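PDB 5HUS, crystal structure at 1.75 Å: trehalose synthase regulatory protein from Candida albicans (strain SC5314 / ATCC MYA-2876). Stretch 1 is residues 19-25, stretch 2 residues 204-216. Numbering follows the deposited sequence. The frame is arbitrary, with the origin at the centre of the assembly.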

# COMPACT_ATOMS: atom_id res chain seq x y z
N GLY A 19 -4.32 8.96 -23.02
CA GLY A 19 -3.65 7.74 -22.63
C GLY A 19 -4.28 7.10 -21.41
O GLY A 19 -5.34 7.53 -20.95
N LYS A 20 -3.63 6.07 -20.88
CA LYS A 20 -4.17 5.31 -19.75
C LYS A 20 -4.06 6.07 -18.43
O LYS A 20 -3.16 6.89 -18.24
N ARG A 21 -4.97 5.78 -17.51
CA ARG A 21 -4.97 6.37 -16.18
C ARG A 21 -4.84 5.27 -15.14
O ARG A 21 -5.61 4.31 -15.14
N LEU A 22 -3.86 5.42 -14.24
CA LEU A 22 -3.59 4.43 -13.20
C LEU A 22 -3.93 5.03 -11.85
O LEU A 22 -3.42 6.09 -11.49
N ILE A 23 -4.80 4.35 -11.11
CA ILE A 23 -5.25 4.83 -9.81
C ILE A 23 -4.95 3.79 -8.76
O ILE A 23 -5.35 2.64 -8.89
N ILE A 24 -4.21 4.19 -7.73
CA ILE A 24 -3.83 3.27 -6.66
C ILE A 24 -4.40 3.79 -5.36
O ILE A 24 -4.10 4.91 -4.93
N LEU A 25 -5.28 2.99 -4.75
CA LEU A 25 -5.97 3.39 -3.53
C LEU A 25 -5.52 2.56 -2.34
O LEU A 25 -5.77 1.35 -2.29
N ALA A 204 6.12 -2.25 -5.72
CA ALA A 204 4.86 -2.76 -6.26
C ALA A 204 4.18 -1.74 -7.16
O ALA A 204 3.66 -2.07 -8.22
N ILE A 205 4.18 -0.48 -6.73
CA ILE A 205 3.60 0.58 -7.53
C ILE A 205 4.35 0.69 -8.86
O ILE A 205 3.75 0.77 -9.92
N ARG A 206 5.68 0.64 -8.78
CA ARG A 206 6.51 0.70 -9.98
C ARG A 206 6.21 -0.47 -10.91
O ARG A 206 6.15 -0.30 -12.12
N LEU A 207 6.01 -1.65 -10.34
CA LEU A 207 5.69 -2.84 -11.13
C LEU A 207 4.34 -2.71 -11.84
O LEU A 207 4.22 -2.97 -13.04
N VAL A 208 3.31 -2.31 -11.10
CA VAL A 208 1.99 -2.13 -11.69
C VAL A 208 2.02 -1.05 -12.77
O VAL A 208 1.50 -1.24 -13.86
N LEU A 209 2.67 0.07 -12.46
CA LEU A 209 2.83 1.14 -13.44
C LEU A 209 3.53 0.64 -14.70
O LEU A 209 3.06 0.90 -15.81
N SER A 210 4.63 -0.10 -14.53
CA SER A 210 5.37 -0.65 -15.68
C SER A 210 4.51 -1.56 -16.55
O SER A 210 4.58 -1.50 -17.77
N CYS A 211 3.69 -2.40 -15.92
CA CYS A 211 2.85 -3.32 -16.66
C CYS A 211 1.89 -2.59 -17.58
O CYS A 211 1.75 -2.94 -18.75
N HIS A 212 1.22 -1.58 -17.05
CA HIS A 212 0.25 -0.85 -17.85
C HIS A 212 0.93 0.19 -18.75
O HIS A 212 0.42 0.50 -19.83
N ASN A 213 2.08 0.70 -18.32
CA ASN A 213 2.79 1.73 -19.09
C ASN A 213 3.52 1.16 -20.30
O ASN A 213 3.62 1.81 -21.34
N SER A 214 4.04 -0.06 -20.16
CA SER A 214 4.85 -0.67 -21.21
C SER A 214 4.18 -1.89 -21.81
O SER A 214 4.78 -2.60 -22.61
N ASN A 215 2.93 -2.12 -21.42
CA ASN A 215 2.15 -3.27 -21.87
C ASN A 215 2.86 -4.61 -21.66
O ASN A 215 3.00 -5.40 -22.59
N LEU A 216 3.30 -4.86 -20.43
CA LEU A 216 3.95 -6.13 -20.10
C LEU A 216 2.93 -7.21 -19.75
O LEU A 216 1.98 -6.96 -19.02

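A β-strand lies nearly antiparallel to an α-helix, at 162° and 9.7 Å between axes, in a small contact that is aliphatic along most of its length and closed at one end by a strand lysine that hydrogen-bonds the last turn of the helix. The strand obeys the rule of alternation: Lys20, Leu22 and Ile24 point toward the helix, while Arg21, Ile23 and Leu25 do not reach it. The helix answers with Ile205, Val208, Leu209 and His212, at i, i+3, i+4 and i+7, so that they recur along one side; Arg206 and Ser210 point away, and Ser210 OG donates to Arg206 O at 2.8 Å.

Ile24 (m, t) meets Ile205 in the same rotamer, CD1 of Ile24 lying 3.6 Å from CG2 of Ile205. Leu22, with chi1 t and chi2 p, is buried and sits between several helix residues. Leu22 CD1 lies 3.9 Å from Val208 CG1 (chi1 t), and Leu22 CD2 lies 3.7 Å from Leu209 CA and 3.9 Å from Leu209 CD1. The approach to a CA shows how closely the leucine fits against the helix backbone. Leu209 has the same t, p rotamer, and its CB points sideways, as does that of Ile205. Leu22 CD1 also reaches 4.5 Å from His212 CD2, meeting the ring obliquely.

At the polar end Lys20 starts m and then runs extended through three t angles, carrying its amine across to the C-terminal end of the helix. Lys20 NZ donates to His212 O at 3.1 Å, a carbonyl near the helix C-terminus, where backbone acceptors begin to lack amide partners. The O atom of water 1 accepts from Lys20 NZ at 2.9 Å and also hydrogen-bonds His212 ND1 at 3.0 Å, linking the lysine to the His212 side chain (chi1 m) as well as to its backbone.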

# COMPACT_ATOMS: atom_id res chain seq x y z
CB LYS A 20 -3.46 3.96 -19.62
CG LYS A 20 -3.66 3.02 -20.79
CD LYS A 20 -2.68 1.85 -20.69
CE LYS A 20 -2.89 0.81 -21.78
NZ LYS A 20 -1.91 -0.31 -21.65
CB ARG A 21 -6.25 7.17 -15.93
CG ARG A 21 -6.64 8.11 -17.07
CD ARG A 21 -8.09 8.54 -16.91
NE ARG A 21 -8.63 9.19 -18.10
CZ ARG A 21 -9.92 9.44 -18.28
NH1 ARG A 21 -10.80 9.07 -17.35
NH2 ARG A 21 -10.34 10.04 -19.39
CB LEU A 22 -2.13 3.97 -13.23
CG LEU A 22 -1.71 3.03 -12.09
CD1 LEU A 22 -2.51 1.73 -12.14
CD2 LEU A 22 -0.22 2.76 -12.18
CB ILE A 23 -6.76 5.16 -9.82
CG1 ILE A 23 -7.03 6.30 -10.81
CG2 ILE A 23 -7.23 5.51 -8.43
CD1 ILE A 23 -8.50 6.60 -11.04
CB ILE A 24 -2.29 3.12 -6.57
CG1 ILE A 24 -1.77 2.48 -7.86
CG2 ILE A 24 -1.90 2.30 -5.35
CD1 ILE A 24 -0.29 2.54 -8.03
CB LEU A 25 -7.49 3.26 -3.72
CG LEU A 25 -8.07 3.98 -4.95
CD1 LEU A 25 -9.58 3.77 -5.05
CD2 LEU A 25 -7.71 5.45 -4.89
CB ALA A 204 3.92 -3.20 -5.14
CB ILE A 205 3.61 1.93 -6.79
CG1 ILE A 205 2.60 1.89 -5.63
CG2 ILE A 205 3.27 3.09 -7.76
CD1 ILE A 205 2.65 3.09 -4.71
CB ARG A 206 7.99 0.72 -9.62
CG ARG A 206 8.91 0.66 -10.83
CD ARG A 206 10.38 0.76 -10.43
NE ARG A 206 10.83 -0.38 -9.65
CZ ARG A 206 12.06 -0.52 -9.16
NH1 ARG A 206 12.96 0.44 -9.36
NH2 ARG A 206 12.38 -1.60 -8.46
CB LEU A 207 5.70 -4.09 -10.23
CG LEU A 207 5.41 -5.47 -10.85
CD1 LEU A 207 6.05 -6.55 -10.00
CD2 LEU A 207 3.91 -5.75 -10.97
CB VAL A 208 0.94 -1.78 -10.61
CG1 VAL A 208 -0.39 -1.41 -11.24
CG2 VAL A 208 0.78 -2.97 -9.65
CB LEU A 209 3.58 2.32 -12.82
CG LEU A 209 3.91 3.49 -13.76
CD1 LEU A 209 2.65 4.05 -14.42
CD2 LEU A 209 4.63 4.58 -12.99
CB SER A 210 6.61 -1.43 -15.20
OG SER A 210 7.51 -0.57 -14.53
CB CYS A 211 2.07 -4.23 -15.71
SG CYS A 211 3.10 -5.45 -14.91
CB HIS A 212 -0.79 -0.20 -16.94
CG HIS A 212 -1.66 -1.19 -16.24
ND1 HIS A 212 -2.69 -1.86 -16.88
CD2 HIS A 212 -1.65 -1.66 -14.97
CE1 HIS A 212 -3.28 -2.68 -16.03
NE2 HIS A 212 -2.67 -2.58 -14.86
CB ASN A 213 3.79 2.47 -18.20
CG ASN A 213 4.26 3.77 -18.81
OD1 ASN A 213 3.50 4.48 -19.47
ND2 ASN A 213 5.53 4.11 -18.57
CB SER A 214 6.23 -1.05 -20.67
OG SER A 214 6.86 0.07 -20.06
CB ASN A 215 1.78 -3.12 -23.34
CG ASN A 215 0.28 -3.15 -23.56
OD1 ASN A 215 -0.36 -4.19 -23.41
ND2 ASN A 215 -0.29 -2.01 -23.91
CB LEU A 216 4.90 -5.96 -18.92
CG LEU A 216 5.79 -4.72 -18.94
CD1 LEU A 216 6.62 -4.67 -17.68
CD2 LEU A 216 6.69 -4.73 -20.18
O HOH W 1 -2.86 -2.35 -19.79